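Local coordinates for protein phenazine-1-carboxylate N-methyltransferase (Pseudomonas aeruginosa, PDB 2IP2) that transfers a methyl group from S-adenosyl-L-methionine to phenazine-1-carboxylate, giving 5-methylphenazine-1-carboxylate on the pathway to the virulence pigment pyocyanin, at residues A[134-139]-A[144-149]; A[181-186]-A[207-212]; A[235-240]-A[259-264]; A[286-291]-A[297-302]. One frame throughout, in Å; residues are numbered along the deposited sequence.

Contact 1 of 4, residues A[134-139]-A[144-149]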
# COMPACT_ATOMS: atom_id res chain seq x y z
N SER A 134 -10.13 5.02 24.25
CA SER A 134 -10.17 6.26 25.08
C SER A 134 -10.31 7.49 24.21
O SER A 134 -11.13 8.38 24.53
CB SER A 134 -8.94 6.41 25.97
OG SER A 134 -8.87 5.32 26.85
N TYR A 135 -9.51 7.54 23.12
CA TYR A 135 -9.60 8.60 22.08
C TYR A 135 -10.99 8.77 21.47
O TYR A 135 -11.44 9.90 21.32
CB TYR A 135 -8.57 8.32 20.95
CG TYR A 135 -8.58 9.23 19.75
CD1 TYR A 135 -7.92 10.45 19.76
CD2 TYR A 135 -9.22 8.83 18.56
CE1 TYR A 135 -7.92 11.29 18.61
CE2 TYR A 135 -9.22 9.66 17.43
CZ TYR A 135 -8.60 10.88 17.48
OH TYR A 135 -8.60 11.69 16.36
N LEU A 136 -11.63 7.66 21.07
CA LEU A 136 -12.98 7.69 20.49
C LEU A 136 -14.04 8.21 21.47
O LEU A 136 -14.89 9.03 21.09
CB LEU A 136 -13.42 6.31 19.98
CG LEU A 136 -12.63 5.77 18.78
CD1 LEU A 136 -13.38 4.48 18.39
CD2 LEU A 136 -12.54 6.71 17.62
N LYS A 137 -13.96 7.75 22.71
CA LYS A 137 -14.92 8.15 23.75
C LYS A 137 -14.69 9.62 24.10
O LYS A 137 -15.65 10.35 24.35
CB LYS A 137 -14.78 7.29 25.01
CG LYS A 137 -16.11 6.76 25.60
CD LYS A 137 -15.89 5.86 26.83
CE LYS A 137 -17.16 5.05 27.20
NZ LYS A 137 -17.16 4.50 28.62
N ARG A 138 -13.44 10.05 24.11
CA ARG A 138 -13.13 11.46 24.45
C ARG A 138 -13.48 12.44 23.34
O ARG A 138 -13.98 13.55 23.61
CB ARG A 138 -11.67 11.61 24.86
CG ARG A 138 -11.28 13.03 25.22
CD ARG A 138 -9.80 13.15 25.48
NE ARG A 138 -9.00 12.93 24.29
CZ ARG A 138 -8.81 13.83 23.32
NH1 ARG A 138 -9.38 15.05 23.37
NH2 ARG A 138 -8.04 13.51 22.27
N CYS A 139 -13.22 12.04 22.09
CA CYS A 139 -13.33 12.96 20.98
C CYS A 139 -14.57 12.58 20.21
O CYS A 139 -14.54 11.67 19.36
CB CYS A 139 -12.14 12.87 20.04
SG CYS A 139 -10.59 13.35 20.74
N ARG A 144 -17.79 9.67 16.09
CA ARG A 144 -18.72 9.77 14.96
C ARG A 144 -18.12 9.24 13.64
O ARG A 144 -18.71 8.40 12.95
CB ARG A 144 -19.11 11.24 14.75
CG ARG A 144 -20.19 11.50 13.67
CD ARG A 144 -20.38 13.01 13.43
NE ARG A 144 -19.19 13.67 12.89
CZ ARG A 144 -18.76 13.55 11.63
NH1 ARG A 144 -19.43 12.81 10.77
NH2 ARG A 144 -17.67 14.21 11.22
N ARG A 145 -16.94 9.72 13.31
CA ARG A 145 -16.28 9.23 12.07
C ARG A 145 -15.95 7.75 12.07
O ARG A 145 -15.99 7.06 10.98
CB ARG A 145 -15.04 10.05 11.84
CG ARG A 145 -15.38 11.49 11.34
CD ARG A 145 -14.11 12.23 10.95
NE ARG A 145 -13.29 12.59 12.10
CZ ARG A 145 -12.14 11.99 12.37
NH1 ARG A 145 -11.67 11.05 11.56
NH2 ARG A 145 -11.45 12.33 13.45
N PHE A 146 -15.60 7.23 13.24
CA PHE A 146 -15.23 5.81 13.28
C PHE A 146 -16.45 4.93 13.02
O PHE A 146 -16.37 3.88 12.31
CB PHE A 146 -14.48 5.42 14.58
CG PHE A 146 -14.06 3.96 14.58
CD1 PHE A 146 -13.14 3.51 13.63
CD2 PHE A 146 -14.61 3.05 15.46
CE1 PHE A 146 -12.79 2.14 13.56
CE2 PHE A 146 -14.19 1.69 15.43
CZ PHE A 146 -13.29 1.28 14.47
N LEU A 147 -17.59 5.33 13.61
CA LEU A 147 -18.84 4.64 13.40
C LEU A 147 -19.20 4.64 11.90
O LEU A 147 -19.56 3.61 11.36
CB LEU A 147 -19.98 5.26 14.26
CG LEU A 147 -19.93 5.04 15.79
CD1 LEU A 147 -21.13 5.72 16.43
CD2 LEU A 147 -19.87 3.55 16.16
N LEU A 148 -19.08 5.79 11.24
CA LEU A 148 -19.31 5.86 9.79
C LEU A 148 -18.31 4.96 9.04
O LEU A 148 -18.65 4.31 8.05
CB LEU A 148 -19.15 7.32 9.31
CG LEU A 148 -20.27 8.35 9.11
CD1 LEU A 148 -21.57 7.97 9.72
CD2 LEU A 148 -19.76 9.85 9.43
N ALA A 149 -17.08 4.90 9.50
CA ALA A 149 -16.12 4.00 8.85
C ALA A 149 -16.51 2.52 9.04
O ALA A 149 -16.29 1.69 8.15
CB ALA A 149 -14.77 4.24 9.36
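Leu136, on the last full turn of helix 132-138, faces Phe146 in the middle of helix 140-150, and the two backbones come nearest at this pair, with Leu136 CA 7.8 Å from Phe146 CA. The chain leaves helical geometry at Cys139, which is also the N-cap residue of the next helix, so the two short helices are joined with almost no linker. Both residues send CB toward the partner helix. Leu136 CG lies opposite its own carbonyl carbon (chi1 -67°), which carries both methyls across the gap. Leu136 CD1 lies 3.5 Å from Phe146 CD2, at a slant to the ring that is neither over the face nor at the edge. The other methyl, Leu136 CD2, rests 3.8 Å from Phe146 CB, so one branch of the leucine meets the ring and the other its CB. These two consecutive short helices belong to the helical part of the class I-like methyltransferase chain that precedes the first strand of the Rossmann-like sheet, 170-174. Phe132 packs edge-to-face on Phe146 and Phe101 meets it from helix 96-102, so Phe146 is packed by two aromatic rings as well as by Leu136. The polar side of the contact is looser. Tyr135 OH sits at the edge of the Arg145 guanidinium, near its plane but 4.1 Å from Arg145 NH2, with the tyrosine ring turned 74° from that plane. Tyrosine and arginine both suit this place, having long stems that end in donors for a shared carboxylate: Glu105 OE2 accepts a hydrogen bond from Tyr135 OH and forms a salt bridge with Arg145 NH2.

Contact 2 of 4, residues A[181-186]-A[207-212]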
# COMPACT_ATOMS: atom_id res chain seq x y z
N LEU A 181 -26.27 -4.11 13.26
CA LEU A 181 -26.70 -5.49 12.96
C LEU A 181 -28.20 -5.67 13.16
O LEU A 181 -28.92 -6.18 12.27
CB LEU A 181 -25.91 -6.50 13.81
CG LEU A 181 -26.27 -7.98 13.70
CD1 LEU A 181 -26.39 -8.49 12.23
CD2 LEU A 181 -25.28 -8.85 14.53
N THR A 182 -28.68 -5.19 14.30
CA THR A 182 -30.12 -5.19 14.57
C THR A 182 -30.87 -4.44 13.46
O THR A 182 -31.87 -4.94 12.93
CB THR A 182 -30.38 -4.56 15.95
OG1 THR A 182 -29.89 -5.46 16.96
CG2 THR A 182 -31.88 -4.34 16.18
N LYS A 183 -30.37 -3.27 13.08
CA LYS A 183 -31.05 -2.49 12.05
C LYS A 183 -31.05 -3.20 10.69
O LYS A 183 -32.09 -3.25 10.04
CB LYS A 183 -30.45 -1.09 11.96
CG LYS A 183 -30.80 -0.34 10.70
CD LYS A 183 -29.79 0.76 10.51
CE LYS A 183 -29.97 1.82 11.59
NZ LYS A 183 -30.75 2.98 11.04
N ALA A 184 -29.91 -3.77 10.27
CA ALA A 184 -29.82 -4.60 9.06
C ALA A 184 -30.88 -5.73 9.10
O ALA A 184 -31.64 -5.96 8.11
CB ALA A 184 -28.40 -5.18 8.88
N ILE A 185 -31.02 -6.38 10.24
CA ILE A 185 -31.96 -7.50 10.32
C ILE A 185 -33.42 -7.01 10.13
O ILE A 185 -34.17 -7.57 9.30
CB ILE A 185 -31.84 -8.34 11.62
CG1 ILE A 185 -30.49 -9.07 11.67
CG2 ILE A 185 -33.03 -9.32 11.74
CD1 ILE A 185 -30.00 -9.33 13.12
N LEU A 186 -33.80 -5.98 10.87
CA LEU A 186 -35.17 -5.49 10.80
C LEU A 186 -35.50 -4.81 9.48
O LEU A 186 -36.69 -4.76 9.10
CB LEU A 186 -35.51 -4.62 12.01
CG LEU A 186 -35.28 -5.30 13.38
CD1 LEU A 186 -35.03 -4.26 14.49
CD2 LEU A 186 -36.38 -6.25 13.76
N ARG A 207 -30.06 4.36 20.88
CA ARG A 207 -31.40 4.88 21.10
C ARG A 207 -31.67 5.88 19.98
O ARG A 207 -32.78 5.97 19.46
CB ARG A 207 -31.44 5.56 22.48
CG ARG A 207 -32.79 5.82 23.05
CD ARG A 207 -32.66 6.28 24.54
NE ARG A 207 -32.19 5.23 25.44
CZ ARG A 207 -32.87 4.12 25.77
NH1 ARG A 207 -34.07 3.87 25.25
NH2 ARG A 207 -32.33 3.25 26.62
N ASP A 208 -30.61 6.58 19.58
CA ASP A 208 -30.67 7.51 18.47
C ASP A 208 -30.66 6.82 17.10
O ASP A 208 -31.53 7.09 16.24
CB ASP A 208 -29.47 8.46 18.57
CG ASP A 208 -29.60 9.66 17.69
OD1 ASP A 208 -29.19 9.59 16.49
OD2 ASP A 208 -30.09 10.70 18.21
N ASN A 209 -29.70 5.90 16.91
CA ASN A 209 -29.51 5.25 15.61
C ASN A 209 -30.71 4.40 15.22
O ASN A 209 -31.03 4.25 14.03
CB ASN A 209 -28.23 4.39 15.63
CG ASN A 209 -27.83 3.91 14.23
OD1 ASN A 209 -28.02 4.62 13.24
ND2 ASN A 209 -27.24 2.70 14.15
N LEU A 210 -31.38 3.87 16.23
CA LEU A 210 -32.53 3.00 16.09
C LEU A 210 -33.84 3.69 16.45
O LEU A 210 -34.82 2.99 16.72
CB LEU A 210 -32.39 1.78 17.05
CG LEU A 210 -31.24 0.77 16.79
CD1 LEU A 210 -31.33 -0.28 17.83
CD2 LEU A 210 -31.28 0.10 15.42
N SER A 211 -33.89 5.03 16.44
CA SER A 211 -35.10 5.71 16.89
C SER A 211 -36.37 5.23 16.19
O SER A 211 -37.38 4.95 16.87
CB SER A 211 -34.96 7.25 16.81
OG SER A 211 -34.51 7.71 15.55
N SER A 212 -36.33 5.11 14.87
CA SER A 212 -37.52 4.76 14.11
C SER A 212 -38.03 3.41 14.55
O SER A 212 -39.21 3.24 14.84
CB SER A 212 -37.25 4.73 12.61
OG SER A 212 -37.15 6.06 12.14
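Lys183 and Asn209 cross at about a right angle, the lysine chain from helix 180-188 passing the amide at the end of helix 204-209. Both helices belong to the Rossmann-like methyltransferase fold: helix 180-188 follows strand 170-174 and helix 204-209 follows strand 193-198, so the contact joins helices that come after neighbouring parallel strands of the mixed sheet. Lysine suits the position because its long methylene chain can pack on the adjoining helix while its charged end reaches a polar group. CG stands anti to the backbone N (chi1 164°), and bends at chi3 and chi4 turn the tip toward the helix end. There Lys183 CE lies 3.8 Å from Asn209 OD1, a carbon contact with the amide. The ammonium makes a weak hydrogen bond to the carbonyl of Asn209, a residue in the last turn of its helix, where the helix dipole would probably favour a positive charge. While the backbone O of Asn209 receives the lysine, its side-chain ND2 binds Glu180 OE2, in the first residue of helix 180-188, and Ser178 O just before it. Leu210 leaves helical geometry and packs against the base of the lysine chain: Leu210 CD2 touches Lys183 CB at 3.8 Å, while Leu210 CD1 approaches Thr182 CG2 more loosely, at 4.4 Å. Thr182 offers its methyl to this leucine and keeps its hydroxyl for Asp173 OD2 on strand 170-174. Between Lys183 NZ and Asn209 O the distance is 3.3 Å.

Contact 3 of 4, residues A[235-240]-A[259-264]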
# COMPACT_ATOMS: atom_id res chain seq x y z
N ASP A 235 -34.87 -16.91 19.82
CA ASP A 235 -34.56 -17.95 18.81
C ASP A 235 -33.12 -17.84 18.30
O ASP A 235 -32.46 -18.87 18.06
CB ASP A 235 -35.54 -17.88 17.63
CG ASP A 235 -37.00 -18.08 18.09
OD1 ASP A 235 -37.26 -19.07 18.83
OD2 ASP A 235 -37.84 -17.24 17.72
N ILE A 236 -32.65 -16.60 18.13
CA ILE A 236 -31.30 -16.39 17.58
C ILE A 236 -30.54 -15.39 18.49
O ILE A 236 -31.03 -14.26 18.72
CB ILE A 236 -31.37 -15.85 16.13
CG1 ILE A 236 -32.05 -16.87 15.21
CG2 ILE A 236 -29.94 -15.54 15.62
CD1 ILE A 236 -32.60 -16.30 13.91
N TYR A 237 -29.38 -15.81 19.00
CA TYR A 237 -28.48 -14.97 19.85
C TYR A 237 -27.26 -14.62 19.01
O TYR A 237 -26.45 -15.48 18.70
CB TYR A 237 -28.04 -15.71 21.11
CG TYR A 237 -29.21 -15.72 22.10
CD1 TYR A 237 -30.34 -16.51 21.87
CD2 TYR A 237 -29.17 -14.90 23.24
CE1 TYR A 237 -31.43 -16.46 22.78
CE2 TYR A 237 -30.24 -14.86 24.14
CZ TYR A 237 -31.36 -15.64 23.89
OH TYR A 237 -32.44 -15.57 24.78
N LEU A 238 -27.15 -13.33 18.68
CA LEU A 238 -26.08 -12.82 17.79
C LEU A 238 -24.99 -12.30 18.68
O LEU A 238 -25.25 -11.44 19.55
CB LEU A 238 -26.68 -11.67 17.00
CG LEU A 238 -27.89 -12.03 16.15
CD1 LEU A 238 -28.70 -10.74 15.89
CD2 LEU A 238 -27.53 -12.85 14.92
N LEU A 239 -23.77 -12.81 18.47
CA LEU A 239 -22.56 -12.45 19.19
C LEU A 239 -21.59 -11.86 18.15
O LEU A 239 -20.81 -12.59 17.57
CB LEU A 239 -21.93 -13.72 19.86
CG LEU A 239 -22.42 -14.08 21.27
CD1 LEU A 239 -23.96 -14.09 21.36
CD2 LEU A 239 -21.82 -15.43 21.77
N SER A 240 -21.72 -10.56 17.87
CA SER A 240 -21.00 -9.94 16.75
C SER A 240 -19.85 -9.17 17.33
O SER A 240 -20.05 -8.24 18.14
CB SER A 240 -21.93 -9.01 15.96
OG SER A 240 -21.24 -8.23 14.97
N ARG A 259 -26.97 -20.16 26.59
CA ARG A 259 -27.40 -21.55 26.49
C ARG A 259 -28.66 -21.80 27.32
O ARG A 259 -29.57 -22.52 26.90
CB ARG A 259 -26.30 -22.50 26.97
CG ARG A 259 -26.46 -23.99 26.60
CD ARG A 259 -25.30 -24.82 27.24
NE ARG A 259 -25.16 -24.51 28.68
CZ ARG A 259 -24.11 -23.96 29.29
NH1 ARG A 259 -23.00 -23.58 28.63
NH2 ARG A 259 -24.18 -23.75 30.61
N GLU A 260 -28.69 -21.17 28.47
CA GLU A 260 -29.78 -21.31 29.40
C GLU A 260 -30.96 -20.38 29.09
O GLU A 260 -32.06 -20.66 29.52
CB GLU A 260 -29.28 -21.03 30.81
CG GLU A 260 -28.44 -22.15 31.40
CD GLU A 260 -28.75 -23.52 30.80
OE1 GLU A 260 -29.72 -24.18 31.24
OE2 GLU A 260 -28.00 -23.96 29.88
N ALA A 261 -30.73 -19.30 28.36
CA ALA A 261 -31.78 -18.29 28.13
C ALA A 261 -32.59 -18.57 26.89
O ALA A 261 -33.79 -18.25 26.83
CB ALA A 261 -31.16 -16.91 28.05
N MET A 262 -31.95 -19.19 25.91
CA MET A 262 -32.53 -19.33 24.58
C MET A 262 -33.72 -20.29 24.54
O MET A 262 -33.83 -21.15 25.40
CB MET A 262 -31.44 -19.76 23.59
CG MET A 262 -30.96 -21.17 23.73
SD MET A 262 -29.77 -21.49 22.43
CE MET A 262 -29.27 -23.15 22.86
N ALA A 263 -34.61 -20.08 23.55
CA ALA A 263 -35.72 -21.00 23.22
C ALA A 263 -35.26 -22.41 22.82
O ALA A 263 -34.08 -22.60 22.49
CB ALA A 263 -36.56 -20.40 22.10
N GLY A 264 -36.20 -23.38 22.83
CA GLY A 264 -36.00 -24.70 22.25
C GLY A 264 -35.52 -24.64 20.79
O GLY A 264 -36.15 -23.99 19.95
O HOH W 1 -35.66 -21.32 18.71
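Strand 236-240 and the loop that leaves helix 248-261 draw together at their ends, with Asp235 CA 5.5 Å from Ala263 CA. They are parts of one beta-alpha-beta unit, in which helix 248-261 connects the parallel strands 236-240 and 267-272 of the Rossmann-like sheet, and Met262 is where the chain turns out of the helix toward the second strand. Tyr237 carries most of the contact. It points from the strand toward the helix end, and its ring lies obliquely against the turn: Tyr237 CE1 is 3.4 Å from Met262 CB, and Tyr237 OH is 3.8 Å from Ala261 CB. Small alanine leaves room for the broad ring to lie close to the backbone. Met262 takes the less common rotamer with CG between its backbone N and carbonyl carbon (chi1 72°), and from there the extended thioether runs away from the strand, so that only the root of the side chain meets the tyrosine. The hydroxyl of Tyr237 is satisfied beyond the contact, by Pro231 O and Gly234 N, so tyrosine serves both as an apolar plate and as a polar tie to the preceding loop. Just before the strand, Asp235 uses one carboxylate oxygen, OD2, to accept from Ser170 N at the start of strand 170-174. Asp235 OD1 lies 3.6 Å from Ala263 CB and also accepts from a water, at 2.8 Å, that donates in turn to Gly264 O at 3.0 Å.

Contact 4 of 4, residues A[286-291]-A[297-302]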
# COMPACT_ATOMS: atom_id res chain seq x y z
N LEU A 286 -3.55 -9.85 7.49
CA LEU A 286 -3.34 -8.40 7.45
C LEU A 286 -4.31 -7.69 8.43
O LEU A 286 -3.92 -6.78 9.21
CB LEU A 286 -3.57 -7.88 6.04
CG LEU A 286 -3.32 -6.36 5.81
CD1 LEU A 286 -1.91 -6.06 6.23
CD2 LEU A 286 -3.46 -6.07 4.35
N TRP A 287 -5.59 -8.07 8.38
CA TRP A 287 -6.55 -7.57 9.42
C TRP A 287 -6.07 -7.84 10.85
O TRP A 287 -6.23 -7.00 11.77
CB TRP A 287 -7.93 -8.16 9.22
CG TRP A 287 -8.72 -7.56 8.08
CD1 TRP A 287 -9.15 -8.21 6.94
CD2 TRP A 287 -9.13 -6.19 7.93
NE1 TRP A 287 -9.82 -7.32 6.12
CE2 TRP A 287 -9.83 -6.08 6.71
CE3 TRP A 287 -8.99 -5.06 8.74
CZ2 TRP A 287 -10.41 -4.86 6.27
CZ3 TRP A 287 -9.60 -3.85 8.32
CH2 TRP A 287 -10.29 -3.77 7.11
N ASP A 288 -5.47 -9.01 11.07
CA ASP A 288 -5.00 -9.34 12.42
C ASP A 288 -3.90 -8.40 12.93
O ASP A 288 -3.95 -7.95 14.08
CB ASP A 288 -4.50 -10.76 12.44
CG ASP A 288 -3.92 -11.16 13.81
OD1 ASP A 288 -4.72 -11.26 14.75
OD2 ASP A 288 -2.67 -11.41 13.91
N VAL A 289 -2.95 -8.07 12.04
CA VAL A 289 -1.85 -7.19 12.45
C VAL A 289 -2.40 -5.78 12.65
O VAL A 289 -2.03 -5.08 13.60
CB VAL A 289 -0.62 -7.25 11.52
CG1 VAL A 289 0.46 -6.27 12.02
CG2 VAL A 289 0.03 -8.69 11.54
N HIS A 290 -3.33 -5.42 11.78
CA HIS A 290 -3.98 -4.12 11.92
C HIS A 290 -4.71 -3.99 13.27
O HIS A 290 -4.66 -2.92 13.93
CB HIS A 290 -4.98 -3.92 10.79
CG HIS A 290 -5.80 -2.67 10.95
ND1 HIS A 290 -5.23 -1.41 10.99
CD2 HIS A 290 -7.14 -2.49 11.10
CE1 HIS A 290 -6.19 -0.50 11.11
NE2 HIS A 290 -7.36 -1.13 11.19
N LEU A 291 -5.38 -5.06 13.70
CA LEU A 291 -6.08 -5.05 15.00
C LEU A 291 -5.13 -4.76 16.17
O LEU A 291 -5.48 -3.99 17.09
CB LEU A 291 -6.88 -6.36 15.20
CG LEU A 291 -7.85 -6.43 16.39
CD1 LEU A 291 -8.70 -5.15 16.47
CD2 LEU A 291 -8.78 -7.60 16.21
N GLY A 297 -5.80 -5.53 19.90
CA GLY A 297 -6.70 -6.66 19.86
C GLY A 297 -6.01 -7.79 19.13
O GLY A 297 -4.90 -7.60 18.59
N ARG A 298 -6.67 -8.95 19.08
CA ARG A 298 -6.25 -10.02 18.18
C ARG A 298 -7.42 -10.91 17.75
O ARG A 298 -8.45 -10.92 18.42
CB ARG A 298 -5.14 -10.90 18.79
CG ARG A 298 -5.57 -11.87 19.90
CD ARG A 298 -5.55 -11.20 21.27
NE ARG A 298 -4.43 -10.25 21.49
CZ ARG A 298 -3.29 -10.53 22.14
NH1 ARG A 298 -3.07 -11.74 22.65
NH2 ARG A 298 -2.36 -9.59 22.28
N HIS A 299 -7.26 -11.63 16.65
CA HIS A 299 -8.28 -12.58 16.20
C HIS A 299 -7.96 -14.00 16.72
O HIS A 299 -6.80 -14.36 16.95
CB HIS A 299 -8.45 -12.52 14.67
CG HIS A 299 -8.97 -11.20 14.15
ND1 HIS A 299 -10.22 -10.71 14.48
CD2 HIS A 299 -8.44 -10.29 13.30
CE1 HIS A 299 -10.42 -9.55 13.89
NE2 HIS A 299 -9.36 -9.28 13.15
N ARG A 300 -9.01 -14.80 16.96
CA ARG A 300 -8.84 -16.22 17.24
C ARG A 300 -8.77 -17.03 15.97
O ARG A 300 -9.25 -16.63 14.93
CB ARG A 300 -10.01 -16.72 18.07
CG ARG A 300 -9.94 -16.39 19.58
CD ARG A 300 -11.01 -17.19 20.29
NE ARG A 300 -10.90 -17.12 21.75
CZ ARG A 300 -11.46 -16.17 22.49
NH1 ARG A 300 -12.14 -15.17 21.90
NH2 ARG A 300 -11.35 -16.19 23.81
N THR A 301 -8.21 -18.23 16.04
CA THR A 301 -8.35 -19.11 14.91
C THR A 301 -9.79 -19.62 14.95
O THR A 301 -10.47 -19.64 16.01
CB THR A 301 -7.40 -20.33 14.98
OG1 THR A 301 -7.68 -21.08 16.16
CG2 THR A 301 -5.91 -19.91 14.91
N THR A 302 -10.25 -20.03 13.79
CA THR A 302 -11.57 -20.63 13.63
C THR A 302 -11.70 -21.83 14.57
O THR A 302 -12.72 -21.97 15.27
CB THR A 302 -11.77 -21.12 12.19
OG1 THR A 302 -11.58 -20.01 11.28
CG2 THR A 302 -13.18 -21.71 12.01
O HOH W 2 -4.01 -13.02 16.56
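His299 N donates to Asp288 OD1 over 3.2 Å in a nearly straight bond (174°), meeting the oxygen almost along its C-O axis. The same oxygen takes a second hydrogen bond, from a water 2.6 Å away that also donates to His299 O, so the aspartate holds both ends of one residue's backbone, the amide directly and the carbonyl through the water. Asp288 CG is anti to its backbone N (chi1 177°), which carries the carboxylate from helix 282-295 to the loop leading into helix 302-311. A backbone bond closes the near end: Gly297 N reaches Leu291 O at 3.2 Å, from above the carbonyl plane rather than on a lone pair. Leu291 packs alongside, on the helix. Leu291 CD2 lies over one face of the His299 imidazole, 3.6 Å from the ring centroid and 19° off the normal, a CH-pi contact, while the edge of the ring lies toward the Asp288 backbone. Leucine suits the spot because a methyl of its branched side chain can lie over a flat ring, and Gly297, with no side chain, lets Leu291 CG come 3.7 Å from Gly297 CA. Further polar partners come from the other copy in the homodimer. Asp288 OD2 forms salt bridges with Arg60 and Arg63 of the second subunit, Arg298 pairs with Glu56 of that subunit, and Gly297 O accepts from its Arg60. With two arginines, an amide and a water around it, the Asp288 carboxylate is probably kept ionised, and it probably couples this loop to the dimer interface.

How the contacts relate
All four contacts fall within the O-methyltransferase domain and follow one another in series along the chain. Contacts 2 and 3 are the pair that touch: Ile185 CD1 meets Leu238 CD1 at 3.4 Å, and Leu181 packs on Leu238 and Ser240, joining a helix of contact 2 to the strand of contact 3. Contact 4, the one that meets the second subunit, lies across the chain's centre from contact 2, their centres 28 Å apart. Arg241, predicted to bind S-adenosyl-L-methionine, has the side chains of His299 and Phe146 about 7 and 8 Å away and Asn209 about 11 Å away, so contacts 1 and 4, and less closely contact 2, lie near the predicted cofactor site, while contact 3 lies away from it.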